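Local coordinates for protein toluene, o-xylene monooxygenase oxygenase subunit (Pseudomonas stutzeri, PDB 2INC) that forms an all-helical subunit of the oxygenase component of a bacterial multicomponent monooxygenase that probably hydroxylates toluene, o-xylene and related aromatic rings, at residues S132-Q137 / G209-A214; E197-A202 / T213-V218; K284-A289 / A313-R318. All blocks are in the same frame, centred on the assembly; numbering follows the deposited sequence.

Overall arrangement
Contacts 1 and 2 lie in the buried interior and share helix 208-237: helix 121-138 packs against it in contact 1, helix 190-202 in contact 2. Their segments overlap at Thr213 and Ala214, and Ile135 of contact 1 also packs on Ile215 of contact 2. Both lack hydrogen bonds across the interface and rest on alanines and isoleucines, with the edge of a tyrosine ring added in contact 1. Contact 3, nearer the surface, joins helices 274-299 and 303-319 through a salt bridge. It is still tied to the interior: Trp285 reaches Glu210, Ala214 and Ala202, while Arg318 binds the backbone of Leu217. Of the three, the surface contact relies on charge and the two buried ones on close apolar packing.

Contact 1 (S132-Q137 / G209-A214); sequences SVYIHQ and GEAFTA
Ile135 of helix 121-138 is laid across Ala211 and the start of the next residue, Phe212, on helix 208-237. The two helices run nearly antiparallel here, at 152°, with the segment axes 9.6 Å apart, as neighbours in the helical bundle of a ferritin-clan hydroxylase subunit. From CB, which is directed at the facing helix, the chain of Ile135 continues into CG1, whose nearest neighbour is the methyl of Ala211, with 3.9 Å between Ile135 CG1 and Ala211 CB. Placing CG1 opposite the carbonyl carbon (chi1 -62°) and extending the chain beyond it (chi2 168°) carries the terminal methyl past that alanine onto the backbone. There Ile135 CD1 lies 3.6 Å from Ala211 O and 3.7 Å from Phe212 CA. Alanine suits this place because the single methyl of Ala211 leaves the backbone accessible to the longer isoleucine.

Tyr134 meets the same methyl with the rim of its ring: Tyr134 CD1 is 4.2 Å from Ala211 CB, which sits close to the ring plane. Its phenol end belongs to other partners, since the hydroxyl hydrogen-bonds to the carbonyl oxygen of Trp206 and to the indole nitrogen of Trp50. The ring of Phe212 leads away toward helix 241-268. Within helix 208-237, Gly209 O accepts both the backbone N and the OG1 of Thr213, from opposite faces of its carbonyl plane. An alanine in place of Ile135 is likely to open a gap over Ala211 and Phe212, because the carbons that bridge to their backbone would be missing. With no hydrogen bond between the segments, cohesion here depends on the fit of side-chain carbon against side chain and backbone, while the hydroxyl of Tyr134 finds its partners outside the two segments.

Contact 2 (E197-A202 / T213-V218); sequences ELIEKA and TAINLV
Ala202 and Ala214 bring their helices together methyl against methyl, with 4.0 Å between Ala202 CB and Ala214 CB. Their alpha carbons are only 5.8 Å apart, a separation that suits alanine well, since both residues direct their CB at the facing helix. Beside this low point the surfaces rise. Ile215 reaches past the alanine pair on one side, and its terminal methyl settles into the notch between two residues of the other helix: Ile215 CD1 is 3.8 Å from Ile199 CD1 and 3.9 Å from Ala202 CB. Ile199 contributes the matching bump. With CG1 anti to the backbone N (chi1 -162°) and a bend at the next bond (chi2 56°), its end swings toward Ile215, although its CB lies off to one side. The two isoleucine chains cross obliquely. Leu198 and Val218 add looser aliphatic bulk at the margin.

Trp285 of helix 274-299 packs on Ala214 and touches the backbone at Ala202, while Ile135 covers Ile215 from helix 121-138. Away from the interface, one turn of helix 190-202 is braced by a salt bridge, Lys201 NZ to Glu197 OE2 at 2.8 Å; the other carboxylate oxygen of Glu197 pairs with Lys291. The facing helix includes a wider pi-type turn, in which Thr213 O receives the N of Leu217 and, weakly, that of Val218. Only a short connection separates helices 190-202 and 208-237, and their segments meet at 136°: a splayed helical hairpin, with alanines at the close approach, inside the helical bundle of a ferritin-clan hydroxylase subunit.

Contact 3 (K284-A289 / A313-R318); sequences KWEPLA and ASRYVR
Arg318 grips Glu286 through a salt bridge in which Arg318 NH2 donates to Glu286 OE1 at 2.9 Å, with an N-H...O angle of 158°. The oxygen lies near the guanidinium plane and accepts on its anti lone pair. Carboxylate and guanidinium stand 84° apart, an attitude consistent with one bond rather than a two-pronged pairing. A bend in the arginine chain (chi3 -66°) folds its head toward the glutamate, and NH1 bonds to the carbonyl oxygen of Leu217, so the guanidinium is held by two of its nitrogens, which limits its rotation. Arg315 adds a looser attraction: its NE is 4.5 Å from Glu286 OE1, with the oxygen well out of the guanidinium plane, so only charge acts, while its NH2 forms a salt bridge with Asp290.

The aliphatic parts pass close to these charged atoms: Arg315 CG lies 3.9 Å from Glu286 OE1. Long, flexible chains suit this place, where the nearest alpha carbons, those of Glu286 and Arg315, are 9.0 Å apart. Helix 274-299, kinked at Pro287 and Leu288, the proline having no N-H to give, meets helix 303-319 through Glu286, with Asp290, Ile293 and Val282 adding further contacts; its Trp285 packs on helix 208-237 and its Leu288 on helix 190-202.

Contact 1 (S132-Q137 / G209-A214)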
ATOM      1  N   SER B 132      31.785   8.514  -4.404  1.00 30.52           N
ATOM      2  CA  SER B 132      30.874   7.599  -5.066  1.00 29.92           C
ATOM      3  C   SER B 132      29.808   8.279  -5.933  1.00 30.17           C
ATOM      4  O   SER B 132      29.343   7.691  -6.935  1.00 30.75           O
ATOM      5  CB  SER B 132      30.226   6.614  -4.049  1.00 30.40           C
ATOM      6  OG  SER B 132      29.457   7.365  -3.112  1.00 31.21           O
ATOM      7  N   VAL B 133      29.457   9.536  -5.624  1.00 28.31           N
ATOM      8  CA  VAL B 133      28.451  10.208  -6.429  1.00 29.41           C
ATOM      9  C   VAL B 133      29.133  10.765  -7.699  1.00 30.22           C
ATOM     10  O   VAL B 133      28.470  11.017  -8.708  1.00 29.58           O
ATOM     11  CB  VAL B 133      27.694  11.334  -5.627  1.00 30.12           C
ATOM     12  CG1 VAL B 133      28.437  12.580  -5.639  1.00 29.35           C
ATOM     13  CG2 VAL B 133      26.220  11.483  -6.106  1.00 29.99           C
ATOM     14  N   TYR B 134      30.452  10.946  -7.644  1.00 29.09           N
ATOM     15  CA  TYR B 134      31.171  11.204  -8.905  1.00 29.72           C
ATOM     16  C   TYR B 134      31.187   9.966  -9.792  1.00 28.84           C
ATOM     17  O   TYR B 134      30.858  10.067 -10.997  1.00 29.85           O
ATOM     18  CB  TYR B 134      32.548  11.844  -8.718  1.00 30.36           C
ATOM     19  CG  TYR B 134      33.182  12.027 -10.071  1.00 30.77           C
ATOM     20  CD1 TYR B 134      34.187  11.133 -10.522  1.00 28.93           C
ATOM     21  CD2 TYR B 134      32.698  12.979 -10.952  1.00 32.99           C
ATOM     22  CE1 TYR B 134      34.736  11.277 -11.803  1.00 30.37           C
ATOM     23  CE2 TYR B 134      33.254  13.116 -12.274  1.00 32.40           C
ATOM     24  CZ  TYR B 134      34.257  12.255 -12.650  1.00 30.31           C
ATOM     25  OH  TYR B 134      34.776  12.390 -13.943  1.00 32.66           O
ATOM     26  N   ILE B 135      31.441   8.792  -9.230  1.00 28.97           N
ATOM     27  CA  ILE B 135      31.358   7.539 -10.062  1.00 29.87           C
ATOM     28  C   ILE B 135      29.991   7.428 -10.747  1.00 29.97           C
ATOM     29  O   ILE B 135      29.892   7.117 -11.950  1.00 32.15           O
ATOM     30  CB  ILE B 135      31.705   6.295  -9.223  1.00 27.44           C
ATOM     31  CG1 ILE B 135      33.160   6.457  -8.757  1.00 27.74           C
ATOM     32  CG2 ILE B 135      31.451   4.921  -9.985  1.00 31.08           C
ATOM     33  CD1 ILE B 135      33.710   5.498  -7.642  1.00 30.53           C
ATOM     34  N   HIS B 136      28.933   7.668  -9.978  1.00 29.67           N
ATOM     35  CA  HIS B 136      27.569   7.683 -10.513  1.00 30.00           C
ATOM     36  C   HIS B 136      27.507   8.366 -11.857  1.00 29.46           C
ATOM     37  O   HIS B 136      26.979   7.805 -12.812  1.00 30.67           O
ATOM     38  CB  HIS B 136      26.640   8.394  -9.506  1.00 28.68           C
ATOM     39  CG  HIS B 136      25.280   8.699 -10.044  1.00 31.18           C
ATOM     40  ND1 HIS B 136      24.134   8.188  -9.483  1.00 33.99           N
ATOM     41  CD2 HIS B 136      24.884   9.438 -11.107  1.00 33.55           C
ATOM     42  CE1 HIS B 136      23.084   8.636 -10.155  1.00 35.65           C
ATOM     43  NE2 HIS B 136      23.516   9.387 -11.151  1.00 35.94           N
ATOM     44  N   GLN B 137      27.983   9.610 -11.924  1.00 30.01           N
ATOM     45  CA  GLN B 137      27.666  10.479 -13.044  1.00 30.24           C
ATOM     46  C   GLN B 137      28.601  10.247 -14.263  1.00 31.36           C
ATOM     47  O   GLN B 137      28.307  10.706 -15.372  1.00 31.69           O
ATOM     48  CB  GLN B 137      27.658  11.946 -12.580  1.00 30.68           C
ATOM     49  CG  GLN B 137      28.991  12.489 -12.195  1.00 31.54           C
ATOM     50  CD  GLN B 137      28.858  13.724 -11.300  1.00 34.28           C
ATOM     51  OE1 GLN B 137      28.670  13.642 -10.061  1.00 37.52           O
ATOM     52  NE2 GLN B 137      28.964  14.831 -11.890  1.00 27.13           N
ATOM     53  N   GLY B 209      37.134   4.760 -14.653  1.00 32.80           N
ATOM     54  CA  GLY B 209      37.766   3.500 -14.187  1.00 33.65           C
ATOM     55  C   GLY B 209      38.782   3.776 -13.095  1.00 33.39           C
ATOM     56  O   GLY B 209      38.896   3.036 -12.128  1.00 35.01           O
ATOM     57  N   GLU B 210      39.532   4.850 -13.237  1.00 34.36           N
ATOM     58  CA  GLU B 210      40.412   5.266 -12.136  1.00 34.32           C
ATOM     59  C   GLU B 210      39.653   5.651 -10.880  1.00 34.35           C
ATOM     60  O   GLU B 210      40.110   5.363  -9.752  1.00 32.66           O
ATOM     61  CB  GLU B 210      41.325   6.416 -12.520  1.00 33.39           C
ATOM     62  CG  GLU B 210      42.493   6.424 -11.537  1.00 37.36           C
ATOM     63  CD  GLU B 210      43.567   7.448 -11.846  1.00 44.88           C
ATOM     64  OE1 GLU B 210      43.399   8.243 -12.794  1.00 43.73           O
ATOM     65  OE2 GLU B 210      44.593   7.427 -11.123  1.00 44.29           O
ATOM     66  N   ALA B 211      38.525   6.341 -11.059  1.00 33.69           N
ATOM     67  CA  ALA B 211      37.692   6.765  -9.918  1.00 33.54           C
ATOM     68  C   ALA B 211      37.167   5.586  -9.174  1.00 34.15           C
ATOM     69  O   ALA B 211      37.256   5.526  -7.944  1.00 34.87           O
ATOM     70  CB  ALA B 211      36.515   7.679 -10.388  1.00 32.89           C
ATOM     71  N   PHE B 212      36.638   4.623  -9.911  1.00 32.98           N
ATOM     72  CA  PHE B 212      36.250   3.365  -9.335  1.00 33.13           C
ATOM     73  C   PHE B 212      37.376   2.669  -8.565  1.00 33.31           C
ATOM     74  O   PHE B 212      37.161   2.164  -7.455  1.00 31.91           O
ATOM     75  CB  PHE B 212      35.677   2.481 -10.430  1.00 31.90           C
ATOM     76  CG  PHE B 212      35.437   1.044 -10.006  1.00 34.22           C
ATOM     77  CD1 PHE B 212      34.392   0.718  -9.149  1.00 30.26           C
ATOM     78  CD2 PHE B 212      36.255   0.047 -10.483  1.00 34.29           C
ATOM     79  CE1 PHE B 212      34.167  -0.590  -8.736  1.00 35.22           C
ATOM     80  CE2 PHE B 212      36.045  -1.293 -10.082  1.00 34.89           C
ATOM     81  CZ  PHE B 212      34.985  -1.597  -9.214  1.00 32.38           C
ATOM     82  N   THR B 213      38.563   2.573  -9.170  1.00 33.75           N
ATOM     83  CA  THR B 213      39.685   1.914  -8.499  1.00 33.85           C
ATOM     84  C   THR B 213      40.098   2.708  -7.277  1.00 33.96           C
ATOM     85  O   THR B 213      40.184   2.181  -6.161  1.00 33.95           O
ATOM     86  CB  THR B 213      40.852   1.736  -9.492  1.00 34.17           C
ATOM     87  OG1 THR B 213      40.372   0.991 -10.621  1.00 34.33           O
ATOM     88  CG2 THR B 213      42.022   1.001  -8.822  1.00 32.35           C
ATOM     89  N   ALA B 214      40.317   4.003  -7.440  1.00 32.57           N
ATOM     90  CA  ALA B 214      40.793   4.768  -6.333  1.00 32.53           C
ATOM     91  C   ALA B 214      39.814   4.769  -5.175  1.00 34.87           C
ATOM     92  O   ALA B 214      40.233   4.593  -4.017  1.00 35.97           O
ATOM     93  CB  ALA B 214      41.210   6.205  -6.772  1.00 32.75           C
TER

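Contact 2 (E197-A202 / T213-V218)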
ATOM      1  N   GLU B 197      45.001  13.158   2.608  1.00 33.98           N
ATOM      2  CA  GLU B 197      45.758  13.212   1.351  1.00 35.38           C
ATOM      3  C   GLU B 197      45.205  12.216   0.367  1.00 35.66           C
ATOM      4  O   GLU B 197      44.966  12.566  -0.787  1.00 36.68           O
ATOM      5  CB  GLU B 197      47.260  12.924   1.596  1.00 35.91           C
ATOM      6  CG  GLU B 197      48.102  12.947   0.297  1.00 36.22           C
ATOM      7  CD  GLU B 197      49.602  12.904   0.531  1.00 39.40           C
ATOM      8  OE1 GLU B 197      50.077  12.687   1.680  1.00 41.78           O
ATOM      9  OE2 GLU B 197      50.324  13.052  -0.467  1.00 46.52           O
ATOM     10  N   LEU B 198      45.031  10.969   0.805  1.00 33.66           N
ATOM     11  CA  LEU B 198      44.465   9.934  -0.050  1.00 34.28           C
ATOM     12  C   LEU B 198      43.107  10.356  -0.686  1.00 34.76           C
ATOM     13  O   LEU B 198      42.954  10.366  -1.906  1.00 35.69           O
ATOM     14  CB  LEU B 198      44.249   8.687   0.779  1.00 33.74           C
ATOM     15  CG  LEU B 198      43.531   7.546   0.036  1.00 37.01           C
ATOM     16  CD1 LEU B 198      44.202   7.094  -1.307  1.00 34.98           C
ATOM     17  CD2 LEU B 198      43.336   6.371   0.980  1.00 37.74           C
ATOM     18  N   ILE B 199      42.139  10.717   0.148  1.00 33.22           N
ATOM     19  CA  ILE B 199      40.825  11.069  -0.375  1.00 34.40           C
ATOM     20  C   ILE B 199      40.871  12.407  -1.170  1.00 33.68           C
ATOM     21  O   ILE B 199      40.204  12.496  -2.193  1.00 33.90           O
ATOM     22  CB  ILE B 199      39.728  11.063   0.721  1.00 33.43           C
ATOM     23  CG1 ILE B 199      38.320  10.998   0.079  1.00 36.42           C
ATOM     24  CG2 ILE B 199      39.759  12.351   1.486  1.00 37.25           C
ATOM     25  CD1 ILE B 199      38.037   9.765  -0.909  1.00 40.69           C
ATOM     26  N   GLU B 200      41.615  13.451  -0.749  1.00 33.52           N
ATOM     27  CA  GLU B 200      41.650  14.641  -1.612  1.00 33.02           C
ATOM     28  C   GLU B 200      42.182  14.362  -3.010  1.00 33.95           C
ATOM     29  O   GLU B 200      41.639  14.894  -3.993  1.00 31.85           O
ATOM     30  CB  GLU B 200      42.459  15.778  -1.007  1.00 34.61           C
ATOM     31  CG  GLU B 200      41.738  16.370   0.209  1.00 32.85           C
ATOM     32  CD  GLU B 200      42.520  17.523   0.864  1.00 40.78           C
ATOM     33  OE1 GLU B 200      43.600  17.929   0.360  1.00 39.08           O
ATOM     34  OE2 GLU B 200      42.030  18.013   1.896  1.00 37.02           O
ATOM     35  N   LYS B 201      43.262  13.570  -3.107  1.00 33.58           N
ATOM     36  CA  LYS B 201      43.800  13.198  -4.425  1.00 34.92           C
ATOM     37  C   LYS B 201      42.867  12.306  -5.221  1.00 35.33           C
ATOM     38  O   LYS B 201      42.661  12.538  -6.439  1.00 35.59           O
ATOM     39  CB  LYS B 201      45.172  12.526  -4.301  1.00 34.80           C
ATOM     40  CG  LYS B 201      46.239  13.554  -3.831  1.00 33.90           C
ATOM     41  CD  LYS B 201      47.622  12.892  -3.753  1.00 35.27           C
ATOM     42  CE  LYS B 201      48.639  14.029  -3.555  1.00 38.58           C
ATOM     43  NZ  LYS B 201      50.067  13.575  -3.237  1.00 39.20           N
ATOM     44  N   ALA B 202      42.310  11.292  -4.550  1.00 35.65           N
ATOM     45  CA  ALA B 202      41.337  10.380  -5.191  1.00 33.22           C
ATOM     46  C   ALA B 202      40.127  11.166  -5.730  1.00 33.48           C
ATOM     47  O   ALA B 202      39.634  10.868  -6.793  1.00 32.65           O
ATOM     48  CB  ALA B 202      40.895   9.258  -4.251  1.00 34.20           C
ATOM     49  N   THR B 213      38.563   2.573  -9.170  1.00 33.75           N
ATOM     50  CA  THR B 213      39.685   1.914  -8.499  1.00 33.85           C
ATOM     51  C   THR B 213      40.098   2.708  -7.277  1.00 33.96           C
ATOM     52  O   THR B 213      40.184   2.181  -6.161  1.00 33.95           O
ATOM     53  CB  THR B 213      40.852   1.736  -9.492  1.00 34.17           C
ATOM     54  OG1 THR B 213      40.372   0.991 -10.621  1.00 34.33           O
ATOM     55  CG2 THR B 213      42.022   1.001  -8.822  1.00 32.35           C
ATOM     56  N   ALA B 214      40.317   4.003  -7.440  1.00 32.57           N
ATOM     57  CA  ALA B 214      40.793   4.768  -6.333  1.00 32.53           C
ATOM     58  C   ALA B 214      39.814   4.769  -5.175  1.00 34.87           C
ATOM     59  O   ALA B 214      40.233   4.593  -4.017  1.00 35.97           O
ATOM     60  CB  ALA B 214      41.210   6.205  -6.772  1.00 32.75           C
ATOM     61  N   ILE B 215      38.517   4.926  -5.454  1.00 34.01           N
ATOM     62  CA  ILE B 215      37.526   5.039  -4.355  1.00 33.97           C
ATOM     63  C   ILE B 215      37.100   3.663  -3.848  1.00 34.39           C
ATOM     64  O   ILE B 215      37.111   3.407  -2.653  1.00 34.36           O
ATOM     65  CB  ILE B 215      36.256   5.778  -4.826  1.00 34.28           C
ATOM     66  CG1 ILE B 215      36.582   7.188  -5.276  1.00 34.92           C
ATOM     67  CG2 ILE B 215      35.210   5.778  -3.714  1.00 31.86           C
ATOM     68  CD1 ILE B 215      37.157   8.017  -4.165  1.00 36.69           C
ATOM     69  N   ASN B 216      36.730   2.779  -4.754  1.00 33.40           N
ATOM     70  CA  ASN B 216      36.079   1.554  -4.304  1.00 33.69           C
ATOM     71  C   ASN B 216      37.084   0.473  -4.061  1.00 34.78           C
ATOM     72  O   ASN B 216      36.849  -0.438  -3.218  1.00 34.06           O
ATOM     73  CB  ASN B 216      35.052   1.048  -5.317  1.00 33.50           C
ATOM     74  CG  ASN B 216      33.621   1.573  -5.016  1.00 34.59           C
ATOM     75  OD1 ASN B 216      33.467   2.660  -4.497  1.00 33.39           O
ATOM     76  ND2 ASN B 216      32.603   0.791  -5.353  1.00 33.12           N
ATOM     77  N   LEU B 217      38.174   0.491  -4.831  1.00 33.91           N
ATOM     78  CA  LEU B 217      39.080  -0.670  -4.706  1.00 35.57           C
ATOM     79  C   LEU B 217      40.190  -0.409  -3.723  1.00 35.85           C
ATOM     80  O   LEU B 217      40.729  -1.357  -3.149  1.00 35.93           O
ATOM     81  CB  LEU B 217      39.628  -1.147  -6.067  1.00 35.73           C
ATOM     82  CG  LEU B 217      38.609  -1.631  -7.109  1.00 37.42           C
ATOM     83  CD1 LEU B 217      39.296  -2.225  -8.330  1.00 38.70           C
ATOM     84  CD2 LEU B 217      37.670  -2.565  -6.522  1.00 38.58           C
ATOM     85  N   VAL B 218      40.509   0.865  -3.503  1.00 34.13           N
ATOM     86  CA  VAL B 218      41.664   1.210  -2.686  1.00 36.32           C
ATOM     87  C   VAL B 218      41.255   1.989  -1.449  1.00 34.94           C
ATOM     88  O   VAL B 218      41.500   1.536  -0.335  1.00 36.39           O
ATOM     89  CB  VAL B 218      42.754   1.999  -3.487  1.00 35.98           C
ATOM     90  CG1 VAL B 218      43.903   2.442  -2.560  1.00 39.00           C
ATOM     91  CG2 VAL B 218      43.286   1.112  -4.664  1.00 36.77           C
TER

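Contact 3 (K284-A289 / A313-R318)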
ATOM      1  N   LYS B 284      49.425   2.581  -8.233  1.00 41.07           N
ATOM      2  CA  LYS B 284      49.560   4.043  -8.029  1.00 41.52           C
ATOM      3  C   LYS B 284      48.970   4.480  -6.682  1.00 40.93           C
ATOM      4  O   LYS B 284      49.536   5.338  -5.992  1.00 41.28           O
ATOM      5  CB  LYS B 284      48.861   4.777  -9.192  1.00 41.66           C
ATOM      6  CG  LYS B 284      48.628   6.275  -9.011  1.00 42.76           C
ATOM      7  CD  LYS B 284      47.832   6.891 -10.193  1.00 43.10           C
ATOM      8  CE  LYS B 284      47.575   8.357  -9.891  1.00 46.61           C
ATOM      9  NZ  LYS B 284      46.985   9.101 -11.016  1.00 46.93           N
ATOM     10  N   TRP B 285      47.811   3.909  -6.339  1.00 40.66           N
ATOM     11  CA  TRP B 285      46.993   4.395  -5.195  1.00 38.97           C
ATOM     12  C   TRP B 285      47.342   3.657  -3.888  1.00 40.37           C
ATOM     13  O   TRP B 285      47.294   4.265  -2.794  1.00 39.18           O
ATOM     14  CB  TRP B 285      45.469   4.362  -5.530  1.00 36.73           C
ATOM     15  CG  TRP B 285      45.112   5.404  -6.516  1.00 33.50           C
ATOM     16  CD1 TRP B 285      44.940   5.254  -7.866  1.00 33.34           C
ATOM     17  CD2 TRP B 285      44.958   6.820  -6.249  1.00 32.71           C
ATOM     18  NE1 TRP B 285      44.692   6.491  -8.448  1.00 34.28           N
ATOM     19  CE2 TRP B 285      44.676   7.453  -7.470  1.00 31.80           C
ATOM     20  CE3 TRP B 285      45.003   7.584  -5.091  1.00 32.72           C
ATOM     21  CZ2 TRP B 285      44.479   8.828  -7.576  1.00 34.72           C
ATOM     22  CZ3 TRP B 285      44.815   8.976  -5.191  1.00 36.00           C
ATOM     23  CH2 TRP B 285      44.538   9.568  -6.422  1.00 34.99           C
ATOM     24  N   GLU B 286      47.696   2.363  -4.002  1.00 41.46           N
ATOM     25  CA  GLU B 286      48.074   1.533  -2.836  1.00 44.31           C
ATOM     26  C   GLU B 286      49.055   2.178  -1.826  1.00 43.69           C
ATOM     27  O   GLU B 286      48.838   2.081  -0.614  1.00 44.47           O
ATOM     28  CB  GLU B 286      48.583   0.142  -3.286  1.00 44.56           C
ATOM     29  CG  GLU B 286      47.775  -1.002  -2.695  1.00 48.74           C
ATOM     30  CD  GLU B 286      48.423  -2.398  -2.882  1.00 49.61           C
ATOM     31  OE1 GLU B 286      47.795  -3.435  -2.532  1.00 54.73           O
ATOM     32  OE2 GLU B 286      49.572  -2.447  -3.392  1.00 57.54           O
ATOM     33  N   PRO B 287      50.145   2.816  -2.291  1.00 43.80           N
ATOM     34  CA  PRO B 287      51.050   3.461  -1.317  1.00 43.44           C
ATOM     35  C   PRO B 287      50.424   4.585  -0.465  1.00 42.92           C
ATOM     36  O   PRO B 287      50.802   4.759   0.708  1.00 42.03           O
ATOM     37  CB  PRO B 287      52.128   4.094  -2.217  1.00 43.07           C
ATOM     38  CG  PRO B 287      52.058   3.373  -3.487  1.00 44.64           C
ATOM     39  CD  PRO B 287      50.627   3.012  -3.670  1.00 43.81           C
ATOM     40  N   LEU B 288      49.501   5.356  -1.048  1.00 41.78           N
ATOM     41  CA  LEU B 288      48.762   6.393  -0.269  1.00 40.99           C
ATOM     42  C   LEU B 288      47.804   5.791   0.727  1.00 39.73           C
ATOM     43  O   LEU B 288      47.564   6.378   1.786  1.00 40.00           O
ATOM     44  CB  LEU B 288      47.964   7.321  -1.174  1.00 41.32           C
ATOM     45  CG  LEU B 288      48.708   8.468  -1.845  1.00 44.91           C
ATOM     46  CD1 LEU B 288      47.782   9.193  -2.816  1.00 44.64           C
ATOM     47  CD2 LEU B 288      49.246   9.438  -0.817  1.00 49.97           C
ATOM     48  N   ALA B 289      47.236   4.641   0.377  1.00 38.53           N
ATOM     49  CA  ALA B 289      46.379   3.893   1.293  1.00 38.10           C
ATOM     50  C   ALA B 289      47.201   3.334   2.464  1.00 37.87           C
ATOM     51  O   ALA B 289      46.745   3.341   3.596  1.00 37.50           O
ATOM     52  CB  ALA B 289      45.699   2.739   0.569  1.00 37.47           C
ATOM     53  N   ALA B 313      43.828  -7.140   5.545  1.00 45.53           N
ATOM     54  CA  ALA B 313      42.383  -7.278   5.310  1.00 44.78           C
ATOM     55  C   ALA B 313      41.976  -6.492   4.086  1.00 44.01           C
ATOM     56  O   ALA B 313      41.232  -6.992   3.274  1.00 43.40           O
ATOM     57  CB  ALA B 313      41.585  -6.818   6.527  1.00 44.98           C
ATOM     58  N   SER B 314      42.473  -5.267   3.950  1.00 43.88           N
ATOM     59  CA  SER B 314      42.206  -4.471   2.761  1.00 44.45           C
ATOM     60  C   SER B 314      42.881  -5.020   1.495  1.00 44.47           C
ATOM     61  O   SER B 314      42.281  -5.025   0.441  1.00 43.79           O
ATOM     62  CB  SER B 314      42.567  -3.005   3.002  1.00 44.59           C
ATOM     63  OG  SER B 314      43.943  -2.842   3.274  1.00 49.81           O
ATOM     64  N   ARG B 315      44.124  -5.501   1.582  1.00 43.70           N
ATOM     65  CA  ARG B 315      44.758  -6.115   0.427  1.00 44.42           C
ATOM     66  C   ARG B 315      43.988  -7.357   0.030  1.00 44.49           C
ATOM     67  O   ARG B 315      43.839  -7.636  -1.162  1.00 45.41           O
ATOM     68  CB  ARG B 315      46.225  -6.481   0.734  1.00 44.45           C
ATOM     69  CG  ARG B 315      47.087  -5.248   0.809  1.00 45.80           C
ATOM     70  CD  ARG B 315      48.448  -5.528   1.401  1.00 48.97           C
ATOM     71  NE  ARG B 315      49.088  -4.262   1.740  1.00 51.41           N
ATOM     72  CZ  ARG B 315      50.196  -4.161   2.462  1.00 55.07           C
ATOM     73  NH1 ARG B 315      50.783  -5.264   2.921  1.00 53.20           N
ATOM     74  NH2 ARG B 315      50.724  -2.958   2.734  1.00 54.47           N
ATOM     75  N   TYR B 316      43.462  -8.079   1.017  1.00 44.50           N
ATOM     76  CA  TYR B 316      42.713  -9.314   0.744  1.00 45.76           C
ATOM     77  C   TYR B 316      41.446  -9.132  -0.120  1.00 45.76           C
ATOM     78  O   TYR B 316      41.056 -10.009  -0.895  1.00 43.76           O
ATOM     79  CB  TYR B 316      42.338 -10.013   2.053  1.00 47.60           C
ATOM     80  CG  TYR B 316      41.898 -11.432   1.856  1.00 48.87           C
ATOM     81  CD1 TYR B 316      42.776 -12.378   1.335  1.00 52.47           C
ATOM     82  CD2 TYR B 316      40.614 -11.833   2.187  1.00 49.07           C
ATOM     83  CE1 TYR B 316      42.378 -13.700   1.163  1.00 52.61           C
ATOM     84  CE2 TYR B 316      40.199 -13.139   2.013  1.00 49.69           C
ATOM     85  CZ  TYR B 316      41.086 -14.069   1.495  1.00 52.05           C
ATOM     86  OH  TYR B 316      40.691 -15.393   1.305  1.00 56.11           O
ATOM     87  N   VAL B 317      40.793  -7.988   0.063  1.00 45.55           N
ATOM     88  CA  VAL B 317      39.652  -7.600  -0.748  1.00 45.37           C
ATOM     89  C   VAL B 317      40.023  -7.622  -2.237  1.00 46.18           C
ATOM     90  O   VAL B 317      39.303  -8.228  -3.045  1.00 47.65           O
ATOM     91  CB  VAL B 317      39.164  -6.213  -0.309  1.00 44.90           C
ATOM     92  CG1 VAL B 317      38.040  -5.679  -1.244  1.00 44.76           C
ATOM     93  CG2 VAL B 317      38.720  -6.294   1.131  1.00 43.16           C
ATOM     94  N   ARG B 318      41.144  -6.987  -2.585  1.00 45.95           N
ATOM     95  CA  ARG B 318      41.611  -6.919  -3.966  1.00 45.47           C
ATOM     96  C   ARG B 318      42.150  -8.273  -4.453  1.00 47.82           C
ATOM     97  O   ARG B 318      41.887  -8.676  -5.595  1.00 46.10           O
ATOM     98  CB  ARG B 318      42.639  -5.812  -4.141  1.00 45.17           C
ATOM     99  CG  ARG B 318      42.062  -4.385  -3.983  1.00 43.77           C
ATOM    100  CD  ARG B 318      43.081  -3.279  -4.343  1.00 44.20           C
ATOM    101  NE  ARG B 318      44.190  -3.282  -3.403  1.00 43.81           N
ATOM    102  CZ  ARG B 318      44.125  -2.801  -2.161  1.00 45.36           C
ATOM    103  NH1 ARG B 318      43.007  -2.242  -1.696  1.00 43.46           N
ATOM    104  NH2 ARG B 318      45.192  -2.893  -1.366  1.00 45.36           N
TER